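Long-range contacts in murein peptide amidase A (Escherichia coli O157:H7, PDB 5HXD), which probably hydrolyses the gamma-D-glutamyl-diaminopimelate amide bond of the murein tripeptide with a zinc ion as cofactor, as part of peptidoglycan breakdown: residues A[47-52]-A[155-160]; A[52-57]-A[212-217]; A[162-167]-A[206-211]. One frame throughout, in Å; residues are numbered along the deposited sequence.

Contact 1 (A[47-52]-A[155-160]); sequences GTHGDE and SFHDPL. With ZN (zinc ion), chain C.
His157 turns its ring edge to the face of His49 in an offset T-shaped pair, with planes 88° apart and ring centroids 5.1 Å from each other. The ring atoms that come closest are His49 ND1 and His157 CD2, at 3.5 Å. On the same histidine Thr48 lays its branched carbon against NE2, with Thr48 CB 3.7 Å from His157 NE2, so a small beta-branched side chain packs against the imidazole.

Glu52 reaches across to 155-160. Its chain is extended beyond CG (chi2 -176°), which carries the carboxylate past Asp158; the two acidic side chains run alongside each other in opposite directions, Glu52 CG lying 3.6 Å from Asp158 CB. The carboxylate plane of Glu52 stands at 79° to the His157 ring. Its OE2 bonds the zinc ion at 2.4 Å. As modelled, His49 ND1 makes a weak hydrogen bond of 3.3 Å to Glu52 OE2 and stands 3.1 Å from the zinc without bonding it, while the far nitrogen of the ring, NE2, is held by Asp96, a second-shell residue which would hold the ring's rotation.

The backbone prepares these positions. Gly47 has a positive phi, which glycine adopts easily, and a type I turn runs from His49 to Glu52. Two waters fill in between the backbones: water 1 accepts from Gly47 N, 2.8 Å from it, and water 2 accepts from His49 N; each also lies close to Phe156 O.

In this model, of His49, Glu52 and His157, Glu52 alone bonds the metal; both histidine rings lie beside it without a bond. All three are predicted ligands of the catalytic zinc, and HxxE plus a histidine ending strand 153-157 is the zinc-binding signature of M14 metallocarboxypeptidases.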
loop_
_atom_site.group_PDB
_atom_site.type_symbol
_atom_site.label_atom_id
_atom_site.label_comp_id
_atom_site.label_asym_id
_atom_site.label_seq_id
_atom_site.Cartn_x
_atom_site.Cartn_y
_atom_site.Cartn_z
ATOM N N GLY A 47 -2.726 -4.553 -7.013
ATOM C CA GLY A 47 -1.757 -3.481 -6.910
ATOM C C GLY A 47 -1.173 -2.960 -8.211
ATOM O O GLY A 47 -0.054 -2.436 -8.219
ATOM N N THR A 48 -1.912 -3.107 -9.306
ATOM C CA THR A 48 -1.514 -2.484 -10.561
ATOM C C THR A 48 -1.243 -1.001 -10.326
ATOM O O THR A 48 -0.226 -0.476 -10.783
ATOM C CB THR A 48 -2.580 -2.621 -11.661
ATOM O OG1 THR A 48 -2.793 -3.997 -11.965
ATOM C CG2 THR A 48 -2.135 -1.895 -12.926
ATOM N N HIS A 49 -2.172 -0.350 -9.619
ATOM C CA HIS A 49 -2.040 1.041 -9.180
ATOM C C HIS A 49 -1.662 1.074 -7.701
ATOM O O HIS A 49 -2.387 0.520 -6.871
ATOM C CB HIS A 49 -3.345 1.799 -9.392
ATOM C CG HIS A 49 -3.726 1.975 -10.830
ATOM N ND1 HIS A 49 -5.037 2.005 -11.252
ATOM C CD2 HIS A 49 -2.965 2.156 -11.938
ATOM C CE1 HIS A 49 -5.068 2.190 -12.561
ATOM N NE2 HIS A 49 -3.825 2.285 -12.999
ATOM N N GLY A 50 -0.558 1.739 -7.363
ATOM C CA GLY A 50 -0.002 1.700 -6.015
ATOM C C GLY A 50 -0.807 2.284 -4.859
ATOM O O GLY A 50 -0.537 1.957 -3.711
ATOM N N ASP A 51 -1.793 3.137 -5.136
ATOM C CA ASP A 51 -2.694 3.604 -4.070
ATOM C C ASP A 51 -3.950 2.718 -3.867
ATOM O O ASP A 51 -4.713 2.945 -2.922
ATOM C CB ASP A 51 -3.117 5.052 -4.326
ATOM C CG ASP A 51 -3.769 5.239 -5.671
ATOM O OD1 ASP A 51 -3.566 4.375 -6.531
ATOM O OD2 ASP A 51 -4.465 6.253 -5.893
ATOM N N GLU A 52 -4.140 1.698 -4.715
ATOM C CA GLU A 52 -5.286 0.782 -4.589
ATOM C C GLU A 52 -4.953 -0.410 -3.692
ATOM O O GLU A 52 -4.941 -1.577 -4.097
ATOM C CB GLU A 52 -5.774 0.352 -5.976
ATOM C CG GLU A 52 -6.075 1.554 -6.862
ATOM C CD GLU A 52 -6.659 1.212 -8.223
ATOM O OE1 GLU A 52 -6.443 0.091 -8.732
ATOM O OE2 GLU A 52 -7.314 2.090 -8.814
ATOM N N SER A 155 -8.093 -9.027 -12.146
ATOM C CA SER A 155 -7.270 -7.913 -11.687
ATOM C C SER A 155 -8.079 -6.956 -10.819
ATOM O O SER A 155 -9.019 -6.330 -11.290
ATOM C CB SER A 155 -6.680 -7.168 -12.876
ATOM O OG SER A 155 -6.273 -5.874 -12.491
ATOM N N PHE A 156 -7.708 -6.860 -9.547
ATOM C CA PHE A 156 -8.414 -6.017 -8.582
ATOM C C PHE A 156 -7.967 -4.556 -8.583
ATOM O O PHE A 156 -6.769 -4.291 -8.615
ATOM C CB PHE A 156 -8.233 -6.590 -7.185
ATOM C CG PHE A 156 -8.980 -7.842 -6.967
ATOM C CD1 PHE A 156 -10.255 -7.804 -6.456
ATOM C CD2 PHE A 156 -8.426 -9.056 -7.306
ATOM C CE1 PHE A 156 -10.971 -8.958 -6.282
ATOM C CE2 PHE A 156 -9.131 -10.215 -7.128
ATOM C CZ PHE A 156 -10.408 -10.164 -6.612
ATOM N N HIS A 157 -8.938 -3.632 -8.540
ATOM C CA HIS A 157 -8.675 -2.190 -8.425
ATOM C C HIS A 157 -9.541 -1.465 -7.379
ATOM O O HIS A 157 -10.322 -2.090 -6.668
ATOM C CB HIS A 157 -8.887 -1.504 -9.775
ATOM C CG HIS A 157 -7.797 -1.750 -10.766
ATOM N ND1 HIS A 157 -7.499 -3.004 -11.253
ATOM C CD2 HIS A 157 -6.946 -0.899 -11.384
ATOM C CE1 HIS A 157 -6.507 -2.918 -12.118
ATOM N NE2 HIS A 157 -6.156 -1.648 -12.222
ATOM N N ASP A 158 -9.383 -0.134 -7.334
ATOM C CA ASP A 158 -10.186 0.832 -6.552
ATOM C C ASP A 158 -10.651 1.984 -7.425
ATOM O O ASP A 158 -9.949 2.356 -8.366
ATOM C CB ASP A 158 -9.378 1.466 -5.417
ATOM C CG ASP A 158 -9.460 0.707 -4.148
ATOM O OD1 ASP A 158 -10.232 -0.271 -4.093
ATOM O OD2 ASP A 158 -8.732 1.091 -3.206
ATOM N N PRO A 159 -11.790 2.614 -7.083
ATOM C CA PRO A 159 -12.768 2.243 -6.063
ATOM C C PRO A 159 -14.170 2.201 -6.667
ATOM O O PRO A 159 -15.111 2.692 -6.043
ATOM C CB PRO A 159 -12.642 3.388 -5.064
ATOM C CG PRO A 159 -12.278 4.617 -5.980
ATOM C CD PRO A 159 -11.910 4.052 -7.363
ATOM N N LEU A 160 -14.295 1.628 -7.862
ATOM C CA LEU A 160 -15.502 1.786 -8.661
ATOM C C LEU A 160 -16.609 0.793 -8.326
ATOM O O LEU A 160 -17.663 0.810 -8.967
ATOM C CB LEU A 160 -15.153 1.693 -10.139
ATOM C CG LEU A 160 -14.144 2.776 -10.504
ATOM C CD1 LEU A 160 -13.859 2.721 -11.976
ATOM C CD2 LEU A 160 -14.644 4.166 -10.090
HETATM ZN ZN ZN C . -8.116 1.653 -11.082
HETATM O O HOH W 1 -5.009 -3.021 -6.352
HETATM O O HOH W 2 -4.767 -1.690 -8.475
#

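Contact 2 (A[52-57]-A[212-217]); sequences ENSSVV and PPISSD. With ZN (zinc ion), chain C.
Ser54 meets Ile214 with its OG set between the backbone N and the carbonyl carbon (chi1 64°), a rotation that brings the hydroxyl beside the CG2 branch of the isoleucine. Ser54 OG lies 3.8 Å from Ile214 CG2, and Ser54 CB faces the carbonyl of the same residue, 3.2 Å from Ile214 O. In Val57, CG1 is anti to the backbone N (chi1 176°), and CG2 falls beside that nitrogen; CB and both methyls lie against Ser216 CB. Val57 CB and Ser216 CB are 4.1 Å apart, and Ser216 OG turns back to the preceding turn of the helix, 4.0 Å from Ser54 CA.

No hydrogen bond joins the two segments, so the fit rests on van der Waals contact. Small residues suit it: two serines, each with a single small OG, fit where the CA atoms of Ser54 and Ser216 come to 4.5 Å. The buried hydroxyl of Ser54 is not left to the apolar branch of Ile214, for it forms a weak hydrogen bond with Asp158 OD2. Ser215 is the N-cap of the next helix, its OG accepting from Glu218 N, and it thereby fixes where the chain turns into that helix.

The segment 52-57 begins at the zinc-bonded Glu52. The contact thus sets the first turn of helix 53-65 against the start of helix 216-222 and the loop leading to it from strand 206-210. Phe211 packs on Ser54 and Phe156 of strand 153-157 on Ser55, while the second subunit lies close by, its Asn53 meeting Asn53 and its Ser117 bonding Asp217.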
loop_
_atom_site.group_PDB
_atom_site.type_symbol
_atom_site.label_atom_id
_atom_site.label_comp_id
_atom_site.label_asym_id
_atom_site.label_seq_id
_atom_site.Cartn_x
_atom_site.Cartn_y
_atom_site.Cartn_z
ATOM N N GLU A 52 -4.140 1.698 -4.715
ATOM C CA GLU A 52 -5.286 0.782 -4.589
ATOM C C GLU A 52 -4.953 -0.410 -3.692
ATOM O O GLU A 52 -4.941 -1.577 -4.097
ATOM C CB GLU A 52 -5.774 0.352 -5.976
ATOM C CG GLU A 52 -6.075 1.554 -6.862
ATOM C CD GLU A 52 -6.659 1.212 -8.223
ATOM O OE1 GLU A 52 -6.443 0.091 -8.732
ATOM O OE2 GLU A 52 -7.314 2.090 -8.814
ATOM N N ASN A 53 -4.781 -0.042 -2.437
ATOM C CA ASN A 53 -4.282 -0.823 -1.321
ATOM C C ASN A 53 -5.193 -1.876 -0.678
ATOM O O ASN A 53 -4.732 -2.914 -0.190
ATOM C CB ASN A 53 -3.882 0.239 -0.287
ATOM C CG ASN A 53 -2.545 0.831 -0.584
ATOM O OD1 ASN A 53 -2.044 1.598 0.204
ATOM N ND2 ASN A 53 -1.848 0.270 -1.587
ATOM N N SER A 54 -6.474 -1.532 -0.561
ATOM C CA SER A 54 -7.439 -2.393 0.132
ATOM C C SER A 54 -7.620 -3.777 -0.498
ATOM O O SER A 54 -8.106 -4.701 0.155
ATOM C CB SER A 54 -8.817 -1.711 0.228
ATOM O OG SER A 54 -9.397 -1.497 -1.054
ATOM N N SER A 55 -7.244 -3.943 -1.757
ATOM C CA SER A 55 -7.332 -5.280 -2.355
ATOM C C SER A 55 -6.011 -6.040 -2.200
ATOM O O SER A 55 -6.006 -7.258 -2.103
ATOM C CB SER A 55 -7.766 -5.206 -3.829
ATOM O OG SER A 55 -7.325 -4.019 -4.470
ATOM N N VAL A 56 -4.893 -5.324 -2.131
ATOM C CA VAL A 56 -3.599 -5.982 -1.965
ATOM C C VAL A 56 -3.430 -6.518 -0.556
ATOM O O VAL A 56 -2.713 -7.491 -0.332
ATOM C CB VAL A 56 -2.436 -5.046 -2.275
ATOM C CG1 VAL A 56 -1.105 -5.776 -2.089
ATOM C CG2 VAL A 56 -2.578 -4.490 -3.686
ATOM N N VAL A 57 -4.101 -5.901 0.405
ATOM C CA VAL A 57 -4.065 -6.440 1.756
ATOM C C VAL A 57 -5.070 -7.580 1.865
ATOM O O VAL A 57 -4.809 -8.576 2.524
ATOM C CB VAL A 57 -4.356 -5.371 2.808
ATOM C CG1 VAL A 57 -4.409 -5.990 4.186
ATOM C CG2 VAL A 57 -3.290 -4.288 2.749
ATOM N N PRO A 212 -15.110 -1.356 -3.680
ATOM C CA PRO A 212 -15.660 -0.028 -3.411
ATOM C C PRO A 212 -14.657 0.736 -2.567
ATOM O O PRO A 212 -13.621 0.157 -2.219
ATOM C CB PRO A 212 -16.934 -0.334 -2.638
ATOM C CG PRO A 212 -16.571 -1.582 -1.854
ATOM C CD PRO A 212 -15.617 -2.373 -2.738
ATOM N N PRO A 213 -14.928 2.014 -2.261
ATOM C CA PRO A 213 -14.079 2.642 -1.243
ATOM C C PRO A 213 -14.255 1.894 0.066
ATOM O O PRO A 213 -15.381 1.721 0.526
ATOM C CB PRO A 213 -14.614 4.063 -1.158
ATOM C CG PRO A 213 -15.264 4.296 -2.491
ATOM C CD PRO A 213 -15.866 2.974 -2.868
ATOM N N ILE A 214 -13.159 1.409 0.628
ATOM C CA ILE A 214 -13.218 0.584 1.822
ATOM C C ILE A 214 -11.824 0.431 2.438
ATOM O O ILE A 214 -10.830 0.279 1.728
ATOM C CB ILE A 214 -13.808 -0.803 1.510
ATOM C CG1 ILE A 214 -14.018 -1.589 2.813
ATOM C CG2 ILE A 214 -12.923 -1.554 0.490
ATOM C CD1 ILE A 214 -14.543 -3.000 2.635
ATOM N N SER A 215 -11.752 0.481 3.761
ATOM C CA SER A 215 -10.479 0.380 4.454
ATOM C C SER A 215 -9.925 -1.037 4.401
ATOM O O SER A 215 -10.688 -1.976 4.297
ATOM C CB SER A 215 -10.647 0.822 5.904
ATOM O OG SER A 215 -11.532 -0.038 6.588
ATOM N N SER A 216 -8.603 -1.185 4.492
ATOM C CA SER A 216 -7.958 -2.495 4.607
ATOM C C SER A 216 -8.380 -3.256 5.874
ATOM O O SER A 216 -8.134 -4.457 5.997
ATOM C CB SER A 216 -6.430 -2.357 4.601
ATOM O OG SER A 216 -6.000 -1.340 3.712
ATOM N N ASP A 217 -9.004 -2.558 6.818
ATOM C CA ASP A 217 -9.380 -3.165 8.088
ATOM C C ASP A 217 -10.738 -3.860 8.001
ATOM O O ASP A 217 -10.936 -4.937 8.577
ATOM C CB ASP A 217 -9.389 -2.112 9.193
ATOM C CG ASP A 217 -9.799 -2.682 10.534
ATOM O OD1 ASP A 217 -8.955 -3.323 11.209
ATOM O OD2 ASP A 217 -10.976 -2.489 10.910
HETATM ZN ZN ZN C . -8.116 1.653 -11.082
#

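Contact 3 (A[162-167]-A[206-211]); sequences CIEDPR and CITAEF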
loop_
_atom_site.group_PDB
_atom_site.type_symbol
_atom_site.label_atom_id
_atom_site.label_comp_id
_atom_site.label_asym_id
_atom_site.label_seq_id
_atom_site.Cartn_x
_atom_site.Cartn_y
_atom_site.Cartn_z
ATOM N N CYS A 162 -17.525 -2.550 -8.481
ATOM C CA CYS A 162 -18.204 -3.385 -9.459
ATOM C C CYS A 162 -17.279 -4.431 -10.076
ATOM O O CYS A 162 -16.054 -4.326 -9.973
ATOM C CB CYS A 162 -18.791 -2.517 -10.566
ATOM S SG CYS A 162 -17.514 -1.662 -11.491
ATOM N N ILE A 163 -17.886 -5.427 -10.724
ATOM C CA ILE A 163 -17.177 -6.479 -11.442
ATOM C C ILE A 163 -17.296 -6.257 -12.948
ATOM O O ILE A 163 -18.394 -6.357 -13.499
ATOM C CB ILE A 163 -17.734 -7.873 -11.106
ATOM C CG1 ILE A 163 -17.729 -8.114 -9.598
ATOM C CG2 ILE A 163 -16.937 -8.958 -11.833
ATOM C CD1 ILE A 163 -16.367 -8.104 -8.994
ATOM N N GLU A 164 -16.182 -5.961 -13.617
ATOM C CA GLU A 164 -16.222 -5.696 -15.054
ATOM C C GLU A 164 -15.847 -6.916 -15.872
ATOM O O GLU A 164 -14.669 -7.149 -16.122
ATOM C CB GLU A 164 -15.282 -4.566 -15.418
ATOM C CG GLU A 164 -15.554 -3.291 -14.690
ATOM C CD GLU A 164 -14.456 -2.294 -14.889
ATOM O OE1 GLU A 164 -14.132 -1.997 -16.063
ATOM O OE2 GLU A 164 -13.917 -1.815 -13.872
ATOM N N ASP A 165 -16.843 -7.690 -16.293
ATOM C CA ASP A 165 -16.589 -8.864 -17.113
ATOM C C ASP A 165 -17.080 -8.634 -18.528
ATOM O O ASP A 165 -18.283 -8.703 -18.786
ATOM C CB ASP A 165 -17.262 -10.101 -16.520
ATOM C CG ASP A 165 -16.771 -11.384 -17.155
ATOM O OD1 ASP A 165 -16.229 -11.318 -18.275
ATOM O OD2 ASP A 165 -16.917 -12.463 -16.539
ATOM N N PRO A 166 -16.136 -8.386 -19.451
ATOM C CA PRO A 166 -16.383 -8.144 -20.887
ATOM C C PRO A 166 -17.031 -9.334 -21.589
ATOM O O PRO A 166 -17.569 -9.181 -22.687
ATOM C CB PRO A 166 -14.980 -7.882 -21.456
ATOM C CG PRO A 166 -14.039 -8.533 -20.475
ATOM C CD PRO A 166 -14.697 -8.423 -19.124
ATOM N N ARG A 167 -16.986 -10.502 -20.958
ATOM C CA ARG A 167 -17.602 -11.694 -21.531
ATOM C C ARG A 167 -18.974 -11.993 -20.937
ATOM O O ARG A 167 -19.774 -12.701 -21.557
ATOM C CB ARG A 167 -16.686 -12.909 -21.347
ATOM C CG ARG A 167 -16.073 -13.395 -22.650
ATOM C CD ARG A 167 -14.546 -13.443 -22.615
ATOM N NE ARG A 167 -14.053 -14.812 -22.486
ATOM C CZ ARG A 167 -12.926 -15.259 -23.029
ATOM N NH1 ARG A 167 -12.169 -14.449 -23.749
ATOM N NH2 ARG A 167 -12.559 -16.521 -22.847
ATOM N N CYS A 206 -9.755 -11.445 -19.307
ATOM C CA CYS A 206 -9.460 -10.570 -18.167
ATOM C C CYS A 206 -10.752 -9.982 -17.572
ATOM O O CYS A 206 -11.665 -9.545 -18.295
ATOM C CB CYS A 206 -8.507 -9.430 -18.566
ATOM S SG CYS A 206 -8.103 -8.215 -17.218
ATOM N N ILE A 207 -10.813 -9.993 -16.244
ATOM C CA ILE A 207 -11.921 -9.446 -15.495
ATOM C C ILE A 207 -11.341 -8.449 -14.521
ATOM O O ILE A 207 -10.463 -8.808 -13.734
ATOM C CB ILE A 207 -12.683 -10.530 -14.699
ATOM C CG1 ILE A 207 -13.557 -11.387 -15.601
ATOM C CG2 ILE A 207 -13.562 -9.902 -13.634
ATOM C CD1 ILE A 207 -14.338 -12.443 -14.822
ATOM N N THR A 208 -11.799 -7.205 -14.549
ATOM C CA THR A 208 -11.379 -6.304 -13.484
ATOM C C THR A 208 -12.466 -6.266 -12.405
ATOM O O THR A 208 -13.641 -5.995 -12.676
ATOM C CB THR A 208 -11.052 -4.882 -13.996
ATOM O OG1 THR A 208 -12.168 -4.354 -14.716
ATOM C CG2 THR A 208 -9.845 -4.921 -14.913
ATOM N N ALA A 209 -12.056 -6.600 -11.188
ATOM C CA ALA A 209 -12.918 -6.530 -10.029
ATOM C C ALA A 209 -12.610 -5.260 -9.248
ATOM O O ALA A 209 -11.593 -5.206 -8.546
ATOM C CB ALA A 209 -12.725 -7.760 -9.144
ATOM N N GLU A 210 -13.472 -4.246 -9.352
ATOM C CA GLU A 210 -13.254 -2.981 -8.628
ATOM C C GLU A 210 -13.897 -2.981 -7.243
ATOM O O GLU A 210 -15.121 -2.989 -7.115
ATOM C CB GLU A 210 -13.792 -1.801 -9.428
ATOM C CG GLU A 210 -13.129 -1.605 -10.756
ATOM C CD GLU A 210 -12.149 -0.480 -10.722
ATOM O OE1 GLU A 210 -11.769 -0.080 -9.603
ATOM O OE2 GLU A 210 -11.773 0.015 -11.807
ATOM N N PHE A 211 -13.061 -2.976 -6.210
ATOM C CA PHE A 211 -13.535 -2.803 -4.848
ATOM C C PHE A 211 -14.300 -1.494 -4.730
ATOM O O PHE A 211 -14.167 -0.611 -5.572
ATOM C CB PHE A 211 -12.370 -2.790 -3.873
ATOM C CG PHE A 211 -12.115 -4.098 -3.210
ATOM C CD1 PHE A 211 -12.607 -5.273 -3.740
ATOM C CD2 PHE A 211 -11.373 -4.149 -2.037
ATOM C CE1 PHE A 211 -12.353 -6.493 -3.118
ATOM C CE2 PHE A 211 -11.122 -5.357 -1.402
ATOM C CZ PHE A 211 -11.612 -6.532 -1.945
#
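Glu164 and Glu210 bring their carboxylates together nearly coplanar, the planes only 7° apart, with Glu164 OE2 3.5 Å from Glu210 OE2. Thr208, with a short side chain, sets its OG1 over the Glu164 carboxylate, squarely above its carbon, 3.1 Å from Glu164 CD. Glu164 OE1 has a partner in Val187 N, through a weak hydrogen bond. The bend at chi2 of Glu210 (-103°) turns CD aside from an extended course; this residue is the predicted proton donor/acceptor of the active site.

The backbones that carry them, strands 162-164 and 206-210, pair antiparallel in the central mixed sheet of the alpha/beta carboxypeptidase fold. Cys162 with Glu210 and Glu164 with Thr208 are the hydrogen-bonded pairs; the straightest bond, at 165°, runs 2.7 Å from Glu164 N to Thr208 O. Between them Ile163 and Ala209 form a non-hydrogen-bonded pair and project from the other face. The small CB of Ala209 and the branched Ile163 and Ile207 suit this buried face, where Ile163 CD1 lies 3.7 Å from Ala209 CB and Ile163 CG2 3.9 Å from Ile207 CG2. Beyond the strand Asp165 OD1 accepts from Arg167 N in an Asx turn, 2.9 Å away, and also bonds His205.

Overall arrangement
Contact 1 lies at the zinc, with contact 2 about 8 Å and contact 3 about 12 Å from it, centre to centre, while contacts 2 and 3 are about 16 Å apart. Contacts 1 and 2 share Glu52 and interleave along the chain. Contact 3 follows contact 1 in sequence and lies inside the loop that contact 2 closes. Strand 153-157 is the sheet neighbour of strand 206-210, with Ser155 N 2.9 Å from Ile207 O in a probable hydrogen bond. The fold thus brings His49, Glu52, His157 and Glu210 together from three distant parts of the chain. The second subunit touches contacts 1 and 2, not contact 3.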